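Local structure of membrane protein, putative (Geobacter sulfurreducens PCA, 2QYB) at residues I113-L126 / L145-K157. The protein may act as a membrane transporter with phosphatase activity, and is represented here by its GAF domain region. Numbering follows the deposited sequence.
Sequences IPISRKGEPPFGIL and LESLAGQLAQAVK
Helix 145-157 packs on the hairpin of strands 113-115 and 124-126, nearly parallel to the first (22°), the axes 7.8 Å apart, with A149 and A153 set down where the backbones come closest. A149 CB sits on P114 O, and A153 CB on the S116 carbonyl. I113 lays CG2 against A149 CB (3.7 Å) and turns CD1 to L145. In I115, chi1 of -65° sets CG1 beside the backbone N and leaves CG2 anti to it, resting this methyl on A153 N, 3.7 Å away, while L126 CD2 meets L148 CD1. F123, in the classic beta bulge formed with G124 opposite I115, brings CZ and CE2 to the helix: A153 O lies near the ring plane, 3.3 Å from CZ, and V156 CG1 comes obliquely to CE2. The carbonyl of I115 sits over one ring face. Past the strands the contact turns polar. R117, bent at chi2, sets NE 3.0 Å from Q154 OE1, guanidinium and amide planes 83° apart; the K157 side chain crosses that of R117 at about a right angle, its NZ 3.2 Å from R117 CG. E120 OE2 makes a long salt bridge to K157 NZ (3.9 Å). An alanine in place of R117 is likely to leave Q154 OE1 without its guanidinium neighbour and K157 freer to turn. Small A149 and A153 probably allow the helix's close approach to the GAF sheet, while E120 probably offsets some R117-K157 repulsion.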
loop_
_atom_site.group_PDB
_atom_site.type_symbol
_atom_site.label_atom_id
_atom_site.label_comp_id
_atom_site.label_asym_id
_atom_site.label_seq_id
_atom_site.Cartn_x
_atom_site.Cartn_y
_atom_site.Cartn_z
ATOM N N ILE A 113 4.419 17.832 -8.252
ATOM C CA ILE A 113 5.795 18.126 -7.908
ATOM C C ILE A 113 6.674 17.062 -8.497
ATOM O O ILE A 113 6.518 15.882 -8.172
ATOM C CB ILE A 113 6.013 18.147 -6.377
ATOM C CG1 ILE A 113 5.046 19.152 -5.710
ATOM C CG2 ILE A 113 7.511 18.428 -6.029
ATOM C CD1 ILE A 113 3.976 18.418 -4.922
ATOM N N PRO A 114 7.631 17.464 -9.349
ATOM C CA PRO A 114 8.520 16.474 -9.949
ATOM C C PRO A 114 9.371 15.768 -8.909
ATOM O O PRO A 114 9.731 16.357 -7.852
ATOM C CB PRO A 114 9.394 17.307 -10.901
ATOM C CG PRO A 114 8.659 18.543 -11.137
ATOM C CD PRO A 114 7.965 18.818 -9.805
ATOM N N ILE A 115 9.642 14.496 -9.175
ATOM C CA ILE A 115 10.481 13.689 -8.286
ATOM C C ILE A 115 11.788 13.453 -9.063
ATOM O O ILE A 115 11.819 12.752 -10.081
ATOM C CB ILE A 115 9.808 12.390 -7.869
ATOM C CG1 ILE A 115 8.573 12.645 -7.011
ATOM C CG2 ILE A 115 10.800 11.471 -7.113
ATOM C CD1 ILE A 115 7.802 11.320 -6.720
ATOM N N SER A 116 12.837 14.124 -8.615
ATOM C CA SER A 116 14.115 14.072 -9.282
ATOM C C SER A 116 15.219 14.289 -8.281
ATOM O O SER A 116 15.082 15.007 -7.288
ATOM C CB SER A 116 14.228 15.164 -10.346
ATOM O OG SER A 116 13.890 16.423 -9.781
ATOM N N ARG A 117 16.334 13.657 -8.570
ATOM C CA ARG A 117 17.561 14.035 -7.928
ATOM C C ARG A 117 17.999 15.405 -8.498
ATOM O O ARG A 117 17.727 15.729 -9.668
ATOM C CB ARG A 117 18.579 12.942 -8.174
ATOM C CG ARG A 117 19.722 12.982 -7.260
ATOM C CD ARG A 117 19.386 12.518 -5.853
ATOM N NE ARG A 117 20.624 12.470 -5.052
ATOM C CZ ARG A 117 21.285 13.537 -4.574
ATOM N NH1 ARG A 117 20.842 14.782 -4.796
ATOM N NH2 ARG A 117 22.403 13.361 -3.851
ATOM N N LYS A 118 18.631 16.216 -7.643
ATOM C CA LYS A 118 19.186 17.529 -8.029
ATOM C C LYS A 118 20.015 17.477 -9.318
ATOM O O LYS A 118 21.028 16.787 -9.374
ATOM C CB LYS A 118 20.079 18.081 -6.902
ATOM C CG LYS A 118 20.520 19.541 -7.094
ATOM C CD LYS A 118 21.149 20.154 -5.801
ATOM C CE LYS A 118 22.692 20.141 -5.777
ATOM N NZ LYS A 118 23.257 20.539 -4.417
ATOM N N GLY A 119 19.582 18.222 -10.337
ATOM C CA GLY A 119 20.298 18.290 -11.624
ATOM C C GLY A 119 20.032 17.127 -12.580
ATOM O O GLY A 119 20.734 16.969 -13.578
ATOM N N GLU A 120 19.032 16.298 -12.263
ATOM C CA GLU A 120 18.728 15.118 -13.057
ATOM C C GLU A 120 17.299 15.111 -13.494
ATOM O O GLU A 120 16.464 15.679 -12.825
ATOM C CB GLU A 120 18.961 13.841 -12.264
ATOM C CG GLU A 120 20.376 13.395 -12.311
ATOM C CD GLU A 120 20.674 12.342 -11.273
ATOM O OE1 GLU A 120 19.787 11.453 -11.081
ATOM O OE2 GLU A 120 21.767 12.431 -10.657
ATOM N N PRO A 121 17.025 14.415 -14.606
ATOM C CA PRO A 121 15.692 14.413 -15.140
ATOM C C PRO A 121 14.758 13.681 -14.177
ATOM O O PRO A 121 15.146 12.688 -13.589
ATOM C CB PRO A 121 15.824 13.672 -16.491
ATOM C CG PRO A 121 17.284 13.301 -16.659
ATOM C CD PRO A 121 17.973 13.565 -15.377
ATOM N N PRO A 122 13.541 14.191 -14.008
ATOM C CA PRO A 122 12.578 13.593 -13.128
ATOM C C PRO A 122 12.228 12.196 -13.566
ATOM O O PRO A 122 12.209 11.916 -14.777
ATOM C CB PRO A 122 11.352 14.519 -13.236
ATOM C CG PRO A 122 11.487 15.188 -14.519
ATOM C CD PRO A 122 12.989 15.383 -14.671
ATOM N N PHE A 123 11.991 11.345 -12.574
ATOM C CA PHE A 123 11.554 9.986 -12.824
ATOM C C PHE A 123 10.188 9.627 -12.227
ATOM O O PHE A 123 9.778 8.457 -12.270
ATOM C CB PHE A 123 12.634 8.974 -12.425
ATOM C CG PHE A 123 13.113 9.082 -11.007
ATOM C CD1 PHE A 123 14.393 9.555 -10.734
ATOM C CD2 PHE A 123 12.341 8.647 -9.966
ATOM C CE1 PHE A 123 14.866 9.626 -9.440
ATOM C CE2 PHE A 123 12.818 8.716 -8.670
ATOM C CZ PHE A 123 14.066 9.208 -8.413
ATOM N N GLY A 124 9.497 10.660 -11.735
ATOM C CA GLY A 124 8.151 10.569 -11.214
ATOM C C GLY A 124 7.532 11.909 -10.839
ATOM O O GLY A 124 8.153 12.958 -10.981
ATOM N N ILE A 125 6.275 11.842 -10.383
ATOM C CA ILE A 125 5.510 12.978 -9.870
ATOM C C ILE A 125 4.880 12.673 -8.486
ATOM O O ILE A 125 4.324 11.640 -8.268
ATOM C CB ILE A 125 4.399 13.379 -10.862
ATOM C CG1 ILE A 125 5.031 13.904 -12.171
ATOM C CG2 ILE A 125 3.525 14.466 -10.295
ATOM C CD1 ILE A 125 5.852 15.243 -12.041
ATOM N N LEU A 126 5.013 13.599 -7.568
ATOM C CA LEU A 126 4.282 13.596 -6.351
ATOM C C LEU A 126 3.109 14.546 -6.562
ATOM O O LEU A 126 3.336 15.713 -6.774
ATOM C CB LEU A 126 5.185 14.082 -5.189
ATOM C CG LEU A 126 4.475 14.443 -3.889
ATOM C CD1 LEU A 126 3.725 13.187 -3.344
ATOM C CD2 LEU A 126 5.419 15.143 -2.815
ATOM N N LEU A 145 7.157 20.273 0.283
ATOM C CA LEU A 145 6.818 19.234 -0.713
ATOM C C LEU A 145 8.019 18.863 -1.596
ATOM O O LEU A 145 8.252 17.696 -1.904
ATOM C CB LEU A 145 5.628 19.682 -1.570
ATOM C CG LEU A 145 4.355 19.807 -0.737
ATOM C CD1 LEU A 145 3.260 20.522 -1.518
ATOM C CD2 LEU A 145 3.888 18.419 -0.127
ATOM N N GLU A 146 8.782 19.873 -1.976
ATOM C CA GLU A 146 9.982 19.655 -2.745
ATOM C C GLU A 146 11.006 18.928 -1.896
ATOM O O GLU A 146 11.776 18.117 -2.414
ATOM C CB GLU A 146 10.554 20.990 -3.242
ATOM C CG GLU A 146 9.708 21.590 -4.319
ATOM C CD GLU A 146 10.318 22.863 -4.921
ATOM O OE1 GLU A 146 10.244 23.953 -4.250
ATOM O OE2 GLU A 146 10.845 22.760 -6.089
ATOM N N SER A 147 11.015 19.178 -0.593
ATOM C CA SER A 147 11.938 18.407 0.271
ATOM C C SER A 147 11.461 16.946 0.333
ATOM O O SER A 147 12.236 16.002 0.117
ATOM C CB SER A 147 12.049 18.974 1.692
ATOM O OG SER A 147 12.793 20.161 1.702
ATOM N N LEU A 148 10.181 16.762 0.601
ATOM C CA LEU A 148 9.631 15.427 0.575
ATOM C C LEU A 148 10.044 14.728 -0.767
ATOM O O LEU A 148 10.489 13.570 -0.773
ATOM C CB LEU A 148 8.090 15.490 0.760
ATOM C CG LEU A 148 7.259 14.248 1.239
ATOM C CD1 LEU A 148 5.850 14.317 0.741
ATOM C CD2 LEU A 148 7.845 12.830 0.985
ATOM N N ALA A 149 9.913 15.452 -1.886
ATOM C CA ALA A 149 10.058 14.874 -3.241
ATOM C C ALA A 149 11.511 14.445 -3.480
ATOM O O ALA A 149 11.780 13.387 -4.118
ATOM C CB ALA A 149 9.542 15.868 -4.349
ATOM N N GLY A 150 12.439 15.259 -2.952
ATOM C CA GLY A 150 13.854 14.956 -3.033
ATOM C C GLY A 150 14.264 13.723 -2.244
ATOM O O GLY A 150 15.149 12.962 -2.670
ATOM N N GLN A 151 13.624 13.534 -1.087
ATOM C CA GLN A 151 13.904 12.378 -0.219
ATOM C C GLN A 151 13.313 11.089 -0.819
ATOM O O GLN A 151 13.913 10.007 -0.683
ATOM C CB GLN A 151 13.403 12.617 1.210
ATOM C CG GLN A 151 14.146 13.779 1.946
ATOM C CD GLN A 151 14.178 13.617 3.472
ATOM O OE1 GLN A 151 14.714 14.479 4.222
ATOM N NE2 GLN A 151 13.612 12.501 3.947
ATOM N N LEU A 152 12.169 11.225 -1.517
ATOM C CA LEU A 152 11.636 10.134 -2.332
ATOM C C LEU A 152 12.568 9.816 -3.502
ATOM O O LEU A 152 12.884 8.658 -3.752
ATOM C CB LEU A 152 10.221 10.471 -2.853
ATOM C CG LEU A 152 9.091 10.484 -1.794
ATOM C CD1 LEU A 152 7.924 11.337 -2.306
ATOM C CD2 LEU A 152 8.650 9.065 -1.438
ATOM N N ALA A 153 12.993 10.837 -4.226
ATOM C CA ALA A 153 13.921 10.628 -5.342
ATOM C C ALA A 153 15.172 9.846 -4.889
ATOM O O ALA A 153 15.674 8.905 -5.576
ATOM C CB ALA A 153 14.323 11.959 -5.971
ATOM N N GLN A 154 15.663 10.219 -3.717
ATOM C CA GLN A 154 16.832 9.558 -3.205
ATOM C C GLN A 154 16.578 8.078 -2.968
ATOM O O GLN A 154 17.388 7.227 -3.383
ATOM C CB GLN A 154 17.302 10.207 -1.917
ATOM C CG GLN A 154 18.641 9.697 -1.478
ATOM C CD GLN A 154 19.706 9.927 -2.530
ATOM O OE1 GLN A 154 20.420 10.934 -2.476
ATOM N NE2 GLN A 154 19.807 9.010 -3.514
ATOM N N ALA A 155 15.454 7.784 -2.304
ATOM C CA ALA A 155 15.101 6.416 -1.928
ATOM C C ALA A 155 14.922 5.515 -3.154
ATOM O O ALA A 155 15.304 4.346 -3.132
ATOM C CB ALA A 155 13.855 6.426 -1.079
ATOM N N VAL A 156 14.328 6.045 -4.224
ATOM C CA VAL A 156 14.139 5.267 -5.464
ATOM C C VAL A 156 15.485 4.891 -6.099
ATOM O O VAL A 156 15.763 3.707 -6.384
ATOM C CB VAL A 156 13.294 6.054 -6.485
ATOM C CG1 VAL A 156 13.316 5.381 -7.842
ATOM C CG2 VAL A 156 11.855 6.201 -5.974
ATOM N N LYS A 157 16.302 5.915 -6.333
ATOM C CA LYS A 157 17.656 5.745 -6.828
ATOM C C LYS A 157 18.441 4.692 -6.026
ATOM O O LYS A 157 19.142 3.873 -6.626
ATOM C CB LYS A 157 18.398 7.092 -6.861
ATOM C CG LYS A 157 18.557 7.679 -8.290
ATOM C CD LYS A 157 19.303 9.065 -8.323
ATOM C CE LYS A 157 20.835 8.984 -8.186
ATOM N NZ LYS A 157 21.312 10.204 -7.524
#